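Local coordinates for protein cellulase (Clostridium cellulovorans, PDB 6UI3) that hydrolyses internal beta-1,4-glycosidic bonds of cellulose and probably of other plant polysaccharides, as a broad-specificity endoglucanase of family GH5_4, at residues Phe115-Lys120 with Leu169-Ala174; Gly270-Thr275 with Ile284-Phe289; Trp303-Asn308 with Leu316-Arg321. All coordinates share one frame; numbering follows the deposited sequence. Where two conformers were deposited one is given.

Contact 1. Residues Phe115-Lys120 with Leu169-Ala174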
loop_
_atom_site.group_PDB
_atom_site.type_symbol
_atom_site.label_atom_id
_atom_site.label_comp_id
_atom_site.label_asym_id
_atom_site.label_seq_id
_atom_site.Cartn_x
_atom_site.Cartn_y
_atom_site.Cartn_z
ATOM N N PHE A 115 -10.824 9.858 11.488
ATOM C CA PHE A 115 -10.363 11.078 10.812
ATOM C C PHE A 115 -11.494 12.094 10.741
ATOM O O PHE A 115 -12.124 12.319 9.706
ATOM C CB PHE A 115 -9.752 10.743 9.451
ATOM C CG PHE A 115 -8.314 10.290 9.567
ATOM C CD1 PHE A 115 -8.000 9.025 10.052
ATOM C CD2 PHE A 115 -7.267 11.156 9.261
ATOM C CE1 PHE A 115 -6.678 8.632 10.237
ATOM C CE2 PHE A 115 -5.950 10.769 9.433
ATOM C CZ PHE A 115 -5.648 9.514 9.904
ATOM N N ASP A 116 -11.735 12.730 11.888
ATOM C CA ASP A 116 -12.766 13.745 12.061
ATOM C C ASP A 116 -12.291 14.736 13.120
ATOM O O ASP A 116 -11.346 14.479 13.861
ATOM C CB ASP A 116 -14.130 13.111 12.395
ATOM C CG ASP A 116 -14.047 12.101 13.533
ATOM O OD1 ASP A 116 -13.595 12.495 14.617
ATOM O OD2 ASP A 116 -14.405 10.912 13.332
ATOM N N GLU A 117 -12.961 15.886 13.194
ATOM C CA GLU A 117 -12.520 16.904 14.150
ATOM C C GLU A 117 -12.628 16.427 15.591
ATOM O O GLU A 117 -11.805 16.805 16.431
ATOM C CB GLU A 117 -13.310 18.196 13.973
ATOM C CG GLU A 117 -12.830 19.047 12.809
ATOM C CD GLU A 117 -11.441 19.621 13.032
ATOM O OE1 GLU A 117 -11.095 19.917 14.196
ATOM O OE2 GLU A 117 -10.701 19.793 12.044
ATOM N N ALA A 118 -13.642 15.619 15.902
ATOM C CA ALA A 118 -13.815 15.127 17.263
ATOM C C ALA A 118 -12.606 14.340 17.759
ATOM O O ALA A 118 -12.330 14.331 18.961
ATOM C CB ALA A 118 -15.077 14.265 17.344
ATOM N N HIS A 119 -11.868 13.678 16.872
ATOM C CA HIS A 119 -10.729 12.858 17.272
ATOM C C HIS A 119 -9.390 13.380 16.766
ATOM O O HIS A 119 -8.368 12.725 16.984
ATOM C CB HIS A 119 -10.910 11.399 16.831
ATOM C CG HIS A 119 -12.152 10.769 17.372
ATOM N ND1 HIS A 119 -13.373 10.886 16.748
ATOM C CD2 HIS A 119 -12.369 10.034 18.488
ATOM C CE1 HIS A 119 -14.295 10.262 17.462
ATOM N NE2 HIS A 119 -13.706 9.724 18.514
ATOM N N LYS A 120 -9.365 14.553 16.124
ATOM C CA LYS A 120 -8.160 15.000 15.427
ATOM C C LYS A 120 -6.938 15.038 16.341
ATOM O O LYS A 120 -5.871 14.529 15.984
ATOM C CB LYS A 120 -8.388 16.370 14.790
ATOM C CG LYS A 120 -7.126 16.940 14.129
ATOM C CD LYS A 120 -7.378 18.204 13.346
ATOM C CE LYS A 120 -7.603 19.376 14.263
ATOM N NZ LYS A 120 -7.890 20.626 13.492
ATOM N N LEU A 169 -7.295 14.814 7.664
ATOM C CA LEU A 169 -6.233 14.002 7.076
ATOM C C LEU A 169 -5.070 14.864 6.599
ATOM O O LEU A 169 -3.901 14.497 6.777
ATOM C CB LEU A 169 -6.791 13.162 5.932
ATOM C CG LEU A 169 -5.755 12.389 5.111
ATOM C CD1 LEU A 169 -4.937 11.457 5.972
ATOM C CD2 LEU A 169 -6.460 11.617 3.994
ATOM N N ASN A 170 -5.362 16.011 5.980
ATOM C CA ASN A 170 -4.283 16.893 5.537
ATOM C C ASN A 170 -3.417 17.318 6.717
ATOM O O ASN A 170 -2.188 17.365 6.606
ATOM C CB ASN A 170 -4.844 18.110 4.805
ATOM C CG ASN A 170 -5.440 17.754 3.455
ATOM O OD1 ASN A 170 -5.078 16.752 2.831
ATOM N ND2 ASN A 170 -6.365 18.575 3.002
ATOM N N GLU A 171 -4.036 17.615 7.864
ATOM C CA GLU A 171 -3.264 17.996 9.047
ATOM C C GLU A 171 -2.462 16.818 9.595
ATOM O O GLU A 171 -1.313 16.988 10.020
ATOM C CB GLU A 171 -4.187 18.566 10.121
ATOM C CG GLU A 171 -4.861 19.872 9.733
ATOM C CD GLU A 171 -5.626 20.491 10.889
ATOM O OE1 GLU A 171 -5.110 20.449 12.021
ATOM O OE2 GLU A 171 -6.739 21.010 10.663
ATOM N N TYR A 172 -3.039 15.614 9.580
ATOM C CA TYR A 172 -2.309 14.417 9.995
ATOM C C TYR A 172 -1.065 14.217 9.143
ATOM O O TYR A 172 0.049 14.086 9.661
ATOM C CB TYR A 172 -3.237 13.199 9.906
ATOM C CG TYR A 172 -2.571 11.861 10.155
ATOM C CD1 TYR A 172 -2.515 11.322 11.431
ATOM C CD2 TYR A 172 -2.008 11.135 9.121
ATOM C CE1 TYR A 172 -1.919 10.095 11.669
ATOM C CE2 TYR A 172 -1.409 9.902 9.347
ATOM C CZ TYR A 172 -1.370 9.387 10.627
ATOM O OH TYR A 172 -0.777 8.154 10.898
ATOM N N ASN A 173 -1.226 14.219 7.825
ATOM C CA ASN A 173 -0.075 14.003 6.960
ATOM C C ASN A 173 0.960 15.112 7.126
ATOM O O ASN A 173 2.171 14.849 7.089
ATOM C CB ASN A 173 -0.516 13.897 5.500
ATOM C CG ASN A 173 -1.151 12.558 5.151
ATOM O OD1 ASN A 173 -0.822 11.522 5.735
ATOM N ND2 ASN A 173 -2.027 12.564 4.157
ATOM N N ALA A 174 0.507 16.355 7.295
ATOM C CA ALA A 174 1.417 17.480 7.444
ATOM C C ALA A 174 2.216 17.423 8.740
ATOM O O ALA A 174 3.277 18.039 8.818
ATOM C CB ALA A 174 0.656 18.805 7.387
#

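Contact 2. Residues Gly270-Thr275 with Ile284-Phe289. Unlike the reference sequence in segment 270-275: Q271 (reference Glu).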
loop_
_atom_site.group_PDB
_atom_site.type_symbol
_atom_site.label_atom_id
_atom_site.label_comp_id
_atom_site.label_asym_id
_atom_site.label_seq_id
_atom_site.Cartn_x
_atom_site.Cartn_y
_atom_site.Cartn_z
ATOM N N GLY A 270 -0.900 1.776 -4.456
ATOM C CA GLY A 270 -0.488 0.898 -3.382
ATOM C C GLY A 270 -1.336 -0.344 -3.238
ATOM O O GLY A 270 -0.877 -1.317 -2.611
ATOM N N GLN A 271 -2.562 -0.331 -3.782
ATOM C CA GLN A 271 -3.401 -1.522 -3.858
ATOM C C GLN A 271 -4.246 -1.473 -5.119
ATOM O O GLN A 271 -4.883 -0.453 -5.395
ATOM C CB GLN A 271 -4.388 -1.654 -2.684
ATOM C CG GLN A 271 -3.728 -1.705 -1.312
ATOM C CD GLN A 271 -4.698 -1.845 -0.150
ATOM O OE1 GLN A 271 -4.340 -1.626 1.004
ATOM N NE2 GLN A 271 -5.908 -2.211 -0.449
ATOM N N PHE A 272 -4.303 -2.600 -5.827
ATOM C CA PHE A 272 -5.310 -2.863 -6.847
ATOM C C PHE A 272 -5.410 -4.377 -6.971
ATOM O O PHE A 272 -4.545 -5.116 -6.489
ATOM C CB PHE A 272 -4.964 -2.236 -8.210
ATOM C CG PHE A 272 -4.088 -3.111 -9.083
ATOM C CD1 PHE A 272 -2.795 -3.415 -8.716
ATOM C CD2 PHE A 272 -4.558 -3.622 -10.289
ATOM C CE1 PHE A 272 -2.010 -4.233 -9.504
ATOM C CE2 PHE A 272 -3.759 -4.423 -11.080
ATOM C CZ PHE A 272 -2.499 -4.720 -10.688
ATOM N N ALA A 273 -6.481 -4.835 -7.621
ATOM C CA ALA A 273 -6.667 -6.244 -7.967
ATOM C C ALA A 273 -7.986 -6.350 -8.720
ATOM O O ALA A 273 -8.756 -5.385 -8.797
ATOM C CB ALA A 273 -6.701 -7.155 -6.746
ATOM N N ILE A 274 -8.239 -7.535 -9.284
ATOM C CA ILE A 274 -9.557 -7.901 -9.807
ATOM C C ILE A 274 -9.912 -9.268 -9.232
ATOM O O ILE A 274 -9.166 -10.241 -9.406
ATOM C CB ILE A 274 -9.637 -7.868 -11.343
ATOM C CG1 ILE A 274 -10.998 -8.408 -11.821
ATOM C CG2 ILE A 274 -8.452 -8.579 -12.014
ATOM C CD1 ILE A 274 -11.351 -8.079 -13.247
ATOM N N THR A 275 -11.028 -9.330 -8.514
ATOM C CA THR A 275 -11.429 -10.543 -7.819
ATOM C C THR A 275 -11.834 -11.646 -8.794
ATOM O O THR A 275 -12.388 -11.396 -9.874
ATOM C CB THR A 275 -12.539 -10.197 -6.810
ATOM O OG1 THR A 275 -12.712 -11.286 -5.901
ATOM C CG2 THR A 275 -13.874 -9.872 -7.480
ATOM N N ILE A 284 -7.116 -11.265 -17.015
ATOM C CA ILE A 284 -5.875 -11.024 -17.759
ATOM C C ILE A 284 -5.960 -9.696 -18.494
ATOM O O ILE A 284 -5.063 -8.847 -18.402
ATOM C CB ILE A 284 -5.601 -12.182 -18.741
ATOM C CG1 ILE A 284 -5.287 -13.474 -17.979
ATOM C CG2 ILE A 284 -4.455 -11.829 -19.683
ATOM C CD1 ILE A 284 -5.314 -14.725 -18.857
ATOM N N ASN A 285 -7.057 -9.499 -19.229
ATOM C CA ASN A 285 -7.216 -8.280 -20.013
ATOM C C ASN A 285 -7.275 -7.055 -19.118
ATOM O O ASN A 285 -6.649 -6.028 -19.405
ATOM C CB ASN A 285 -8.495 -8.343 -20.853
ATOM C CG ASN A 285 -8.481 -9.447 -21.884
ATOM O OD1 ASN A 285 -7.426 -9.977 -22.247
ATOM N ND2 ASN A 285 -9.663 -9.779 -22.381
ATOM N N PHE A 286 -8.006 -7.156 -18.010
ATOM C CA PHE A 286 -8.050 -6.078 -17.032
ATOM C C PHE A 286 -6.663 -5.724 -16.528
ATOM O O PHE A 286 -6.286 -4.545 -16.471
ATOM C CB PHE A 286 -8.939 -6.514 -15.863
ATOM C CG PHE A 286 -8.933 -5.569 -14.674
ATOM C CD1 PHE A 286 -7.950 -5.632 -13.699
ATOM C CD2 PHE A 286 -9.948 -4.642 -14.499
ATOM C CE1 PHE A 286 -7.984 -4.761 -12.597
ATOM C CE2 PHE A 286 -9.970 -3.787 -13.389
ATOM C CZ PHE A 286 -8.998 -3.850 -12.463
ATOM N N THR A 287 -5.902 -6.734 -16.121
ATOM C CA THR A 287 -4.620 -6.504 -15.462
ATOM C C THR A 287 -3.616 -5.911 -16.433
ATOM O O THR A 287 -2.899 -4.957 -16.095
ATOM C CB THR A 287 -4.125 -7.807 -14.835
ATOM O OG1 THR A 287 -5.067 -8.259 -13.856
ATOM C CG2 THR A 287 -2.782 -7.634 -14.172
ATOM N N LYS A 288 -3.584 -6.426 -17.656
ATOM C CA LYS A 288 -2.716 -5.862 -18.685
ATOM C C LYS A 288 -3.068 -4.400 -18.943
ATOM O O LYS A 288 -2.200 -3.523 -18.954
ATOM C CB LYS A 288 -2.865 -6.691 -19.964
ATOM C CG LYS A 288 -2.205 -6.103 -21.197
ATOM C CD LYS A 288 -0.704 -6.127 -21.088
ATOM C CE LYS A 288 -0.046 -5.391 -22.257
ATOM N NZ LYS A 288 -0.368 -5.968 -23.587
ATOM N N PHE A 289 -4.358 -4.124 -19.155
ATOM C CA PHE A 289 -4.789 -2.758 -19.430
ATOM C C PHE A 289 -4.454 -1.835 -18.269
ATOM O O PHE A 289 -3.958 -0.719 -18.461
ATOM C CB PHE A 289 -6.298 -2.716 -19.699
ATOM C CG PHE A 289 -6.785 -1.358 -20.064
ATOM C CD1 PHE A 289 -6.786 -0.947 -21.376
ATOM C CD2 PHE A 289 -7.180 -0.461 -19.097
ATOM C CE1 PHE A 289 -7.197 0.333 -21.723
ATOM C CE2 PHE A 289 -7.613 0.805 -19.437
ATOM C CZ PHE A 289 -7.610 1.203 -20.734
#

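Contact 3. Residues Trp303-Asn308 with Leu316-Arg321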
loop_
_atom_site.group_PDB
_atom_site.type_symbol
_atom_site.label_atom_id
_atom_site.label_comp_id
_atom_site.label_asym_id
_atom_site.label_seq_id
_atom_site.Cartn_x
_atom_site.Cartn_y
_atom_site.Cartn_z
ATOM N N TRP A 303 -0.364 -5.386 -6.439
ATOM C CA TRP A 303 -1.523 -6.267 -6.328
ATOM C C TRP A 303 -1.791 -6.620 -4.867
ATOM O O TRP A 303 -0.871 -6.926 -4.109
ATOM C CB TRP A 303 -1.272 -7.545 -7.144
ATOM C CG TRP A 303 -2.434 -8.527 -7.143
ATOM C CD1 TRP A 303 -2.752 -9.394 -6.149
ATOM C CD2 TRP A 303 -3.390 -8.757 -8.187
ATOM N NE1 TRP A 303 -3.861 -10.118 -6.490
ATOM C CE2 TRP A 303 -4.266 -9.766 -7.742
ATOM C CE3 TRP A 303 -3.596 -8.204 -9.446
ATOM C CZ2 TRP A 303 -5.318 -10.231 -8.514
ATOM C CZ3 TRP A 303 -4.635 -8.683 -10.217
ATOM C CH2 TRP A 303 -5.472 -9.695 -9.747
ATOM N N TRP A 304 -3.069 -6.595 -4.484
ATOM C CA TRP A 304 -3.484 -7.020 -3.137
ATOM C C TRP A 304 -3.659 -8.533 -3.099
ATOM O O TRP A 304 -4.645 -9.060 -3.610
ATOM C CB TRP A 304 -4.791 -6.344 -2.718
ATOM C CG TRP A 304 -5.204 -6.758 -1.331
ATOM C CD1 TRP A 304 -6.105 -7.727 -0.991
ATOM C CD2 TRP A 304 -4.705 -6.226 -0.106
ATOM N NE1 TRP A 304 -6.185 -7.840 0.380
ATOM C CE2 TRP A 304 -5.342 -6.918 0.948
ATOM C CE3 TRP A 304 -3.782 -5.227 0.211
ATOM C CZ2 TRP A 304 -5.077 -6.639 2.277
ATOM C CZ3 TRP A 304 -3.531 -4.952 1.525
ATOM C CH2 TRP A 304 -4.173 -5.646 2.543
ATOM N N ASP A 305 -2.713 -9.235 -2.482
ATOM C CA ASP A 305 -2.704 -10.699 -2.434
ATOM C C ASP A 305 -3.037 -11.171 -1.024
ATOM O O ASP A 305 -2.195 -11.141 -0.130
ATOM C CB ASP A 305 -1.372 -11.257 -2.909
ATOM C CG ASP A 305 -1.433 -12.748 -3.155
ATOM O OD1 ASP A 305 -2.293 -13.417 -2.526
ATOM O OD2 ASP A 305 -0.604 -13.230 -3.954
ATOM N N ASN A 306 -4.283 -11.613 -0.829
ATOM C CA ASN A 306 -4.722 -12.097 0.473
ATOM C C ASN A 306 -4.606 -13.615 0.648
ATOM O O ASN A 306 -5.046 -14.142 1.680
ATOM C CB ASN A 306 -6.156 -11.649 0.757
ATOM C CG ASN A 306 -7.159 -12.183 -0.235
ATOM O OD1 ASN A 306 -6.846 -13.001 -1.104
ATOM N ND2 ASN A 306 -8.389 -11.731 -0.086
ATOM N N ASN A 307 -3.995 -14.321 -0.301
ATOM C CA ASN A 307 -3.817 -15.773 -0.221
ATOM C C ASN A 307 -5.144 -16.524 -0.181
ATOM O O ASN A 307 -5.190 -17.674 0.276
ATOM C CB ASN A 307 -2.951 -16.156 0.998
ATOM C CG ASN A 307 -2.440 -17.593 0.969
ATOM O OD1 ASN A 307 -2.024 -18.131 -0.057
ATOM N ND2 ASN A 307 -2.460 -18.221 2.136
ATOM N N ASN A 308 -6.234 -15.941 -0.687
ATOM C CA ASN A 308 -7.531 -16.612 -0.730
ATOM C C ASN A 308 -7.741 -17.244 -2.102
ATOM O O ASN A 308 -7.869 -16.533 -3.107
ATOM C CB ASN A 308 -8.666 -15.638 -0.422
ATOM C CG ASN A 308 -10.024 -16.312 -0.409
ATOM O OD1 ASN A 308 -10.130 -17.534 -0.378
ATOM N ND2 ASN A 308 -11.065 -15.517 -0.448
ATOM N N LEU A 316 -8.568 -13.105 -4.236
ATOM C CA LEU A 316 -7.516 -12.219 -4.718
ATOM C C LEU A 316 -6.141 -12.865 -4.645
ATOM O O LEU A 316 -5.126 -12.191 -4.844
ATOM C CB LEU A 316 -7.545 -10.907 -3.921
ATOM C CG LEU A 316 -8.825 -10.096 -4.082
ATOM C CD1 LEU A 316 -8.867 -8.921 -3.117
ATOM C CD2 LEU A 316 -8.958 -9.621 -5.513
ATOM N N GLY A 317 -6.064 -14.160 -4.358
ATOM C CA GLY A 317 -4.768 -14.808 -4.252
ATOM C C GLY A 317 -4.040 -14.884 -5.588
ATOM O O GLY A 317 -4.640 -15.152 -6.634
ATOM N N LEU A 318 -2.726 -14.651 -5.546
ATOM C CA LEU A 318 -1.835 -14.958 -6.659
ATOM C C LEU A 318 -0.778 -15.978 -6.279
ATOM O O LEU A 318 -0.571 -16.959 -7.009
ATOM C CB LEU A 318 -1.122 -13.709 -7.197
ATOM C CG LEU A 318 -1.971 -12.669 -7.917
ATOM C CD1 LEU A 318 -1.076 -11.552 -8.419
ATOM C CD2 LEU A 318 -2.741 -13.296 -9.080
ATOM N N LEU A 319 -0.087 -15.759 -5.164
ATOM C CA LEU A 319 0.881 -16.706 -4.624
ATOM C C LEU A 319 0.174 -17.607 -3.617
ATOM O O LEU A 319 -0.336 -17.132 -2.598
ATOM C CB LEU A 319 2.016 -15.953 -3.932
ATOM C CG LEU A 319 2.995 -16.836 -3.175
ATOM C CD1 LEU A 319 3.791 -17.707 -4.163
ATOM C CD2 LEU A 319 3.918 -16.006 -2.311
ATOM N N ASN A 320 0.113 -18.902 -3.908
ATOM C CA ASN A 320 -0.407 -19.855 -2.934
ATOM C C ASN A 320 0.690 -20.059 -1.893
ATOM O O ASN A 320 1.717 -20.682 -2.181
ATOM C CB ASN A 320 -0.799 -21.159 -3.620
ATOM C CG ASN A 320 -1.310 -22.184 -2.641
ATOM O OD1 ASN A 320 -0.847 -22.249 -1.500
ATOM N ND2 ASN A 320 -2.277 -22.987 -3.070
ATOM N N ARG A 321 0.488 -19.540 -0.684
ATOM C CA ARG A 321 1.548 -19.556 0.314
ATOM C C ARG A 321 1.771 -20.923 0.941
ATOM O O ARG A 321 2.788 -21.112 1.606
ATOM C CB ARG A 321 1.275 -18.524 1.412
ATOM C CG ARG A 321 1.236 -17.090 0.898
ATOM C CD ARG A 321 1.054 -16.080 2.024
ATOM N NE ARG A 321 0.433 -14.856 1.553
ATOM C CZ ARG A 321 -0.041 -13.916 2.362
ATOM N NH1 ARG A 321 0.102 -14.032 3.671
ATOM N NH2 ARG A 321 -0.668 -12.864 1.858
HETATM O O HOH W 1 -0.506 -14.910 -1.056
#

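Contact 1. Residues Phe115-Lys120 with Leu169-Ala174
The loop 115-120 meets helix 163-182 through two unlike patches. One is aromatic and buried, the other charged and partly exposed. F115 carries the buried patch. Its CG lies anti to the carbonyl carbon, and its ring runs edge-first onto one face of Y172. This is a T-shaped stack, with the planes at 73° and the centroids of the F115 and Y172 rings 5.1 Å apart. F115 CZ sits over the centre of the Y172 ring, and F115 CE2 comes to 3.6 Å from Y172 CG. The same CE2 touches L169 CD1 at 3.7 Å. It thus meets two side chains three residues apart on the helix. Y172 is also held at its tip, where OH hydrogen-bonds to T149 O.

The outer side is looser and polar. K120 lies in helix 120-137. Its side chain runs out extended, then bends at chi3 (74°), which brings NZ between two carboxylates. NZ forms a salt bridge to E171 OE2 at 3.1 Å, approaching from above the carboxylate plane. It forms a second with E117 OE2, 3.3 Å from K120 NZ, using the syn lone pair of that oxygen. E171 OE2 also hydrogen-bonds to N167 ND2. The two like-charged oxygens, E117 OE2 and E171 OE2, lie 4.4 Å apart. The ammonium between them probably offsets their repulsion, and the pair of carboxylates would in turn favour a protonated K120.

Contact 2. Residues Gly270-Thr275 with Ile284-Phe289
This is a beta-alpha packing contact of a TIM barrel. Strand 267-272 and the residues just after it meet the inner side of helix 280-296, within the unit that leads on to strand 301-305. The contact is buried and apolar, with no hydrogen bond across it. I274 and F286 carry most of it, reaching toward each other tip to tip.

I274 can be followed outward. Its CB lies over one face of the F286 ring, 3.9 Å from the ring centroid and 23° off the normal, which makes a CH-pi contact. The position is offset toward the rim, on the CD1-CE1 side. At CB the chain branches. CG2 takes the crowded place between backbone N and carbonyl carbon, and from there I274 CG2 presses on F286 CD1 at 3.4 Å. I274 CG2 also lies 3.9 Å from T287 OG1, a hydroxyl that is hydrogen-bonded to R283 O. CG1 runs anti to the backbone N (chi1 174°) and carries CD1 along the ring. I274 CD1 ends 3.8 Å from F286 CG, near the root of the ring. CB, CG2 and CD1 all lie on one face, CG2 at the rim.

F286 itself has CG anti to its backbone N, which sends the ring in toward the strand. F286 CE1 meets the edge of the F272 ring, 4.3 Å from F272 CD2. Y290 packs on both phenyl groups, and F241 meets F286 edge-to-face. A273 O is buried here without a hydrogen-bond partner in the model, and lies 3.9 Å from F286 CE1.

Contact 3. Residues Trp303-Asn308 with Leu316-Arg321
W303 presents its indole to the loop 316-321 in two ways. L318 crosses it at about a right angle, and L318 CD1 sits 3.4 Å from the centroid of the five-membered ring, almost on the normal. At the ring edge, W303 NE1 donates to L316 O at 2.9 Å, in the indole plane and nearly straight (177°). Face and edge together fix the position of the ring. W304 is touched differently: L316 CD1 meets its edge, 3.7 Å from W304 CD1.

D305 turns its carboxylate toward the loop backbone, with CG anti to its own N. The syn lone pair of D305 OD2 takes L319 N at 2.9 Å. L318 N approaches both oxygens, weakly. D305 OD1 accepts from N307 N at 2.9 Å, closing an Asx turn. W27 NE1 also donates to OD2, so several N-H groups grip the carboxylate, which would favour its ionised form.

The N307 amide and R321 guanidinium planes are nearly parallel (17°), but it is N307 CB that lies over the guanidinium, near its rim; the amide runs along the aliphatic part of R321. N307 OD1 takes R321 N at 2.9 Å in a straight bond. A water joins R321 NE, L319 O and, weakly, D305 OD1. R321 NH2 hydrogen-bonds weakly to D305 O, near the guanidinium plane, and also to G30 O; NH1 to T32 OG1.

The contact folds the loop after strand 301-305 back over its end. L318 and W303 pack on M335 of helix 329-339, L319 on helix 49-58, and R321 beside strand 25-29, where the barrel closes.

In the fold
All three contacts belong to the catalytic domain, an eight-stranded TIM barrel. Contacts 2 and 3 are neighbours, centres 13 Å apart. Their strands 267-272 and 301-305 pair directly: F272 O lies 2.9 Å from W304 N, probably hydrogen-bonded. Q271, near the C-terminal end of strand 267-272, stands where the reference sequence has a glutamate, probably the nucleophile as in other GH5 enzymes. Q271 OE1 lies 3.5 Å from W304 CZ3, so the strand segments of contacts 2 and 3 reach the probable active site, while the helix packing of contact 2 lies behind it. Contact 1 is across the chain's centre, about 31 Å from contact 2 and 32 Å from contact 3, centre to centre.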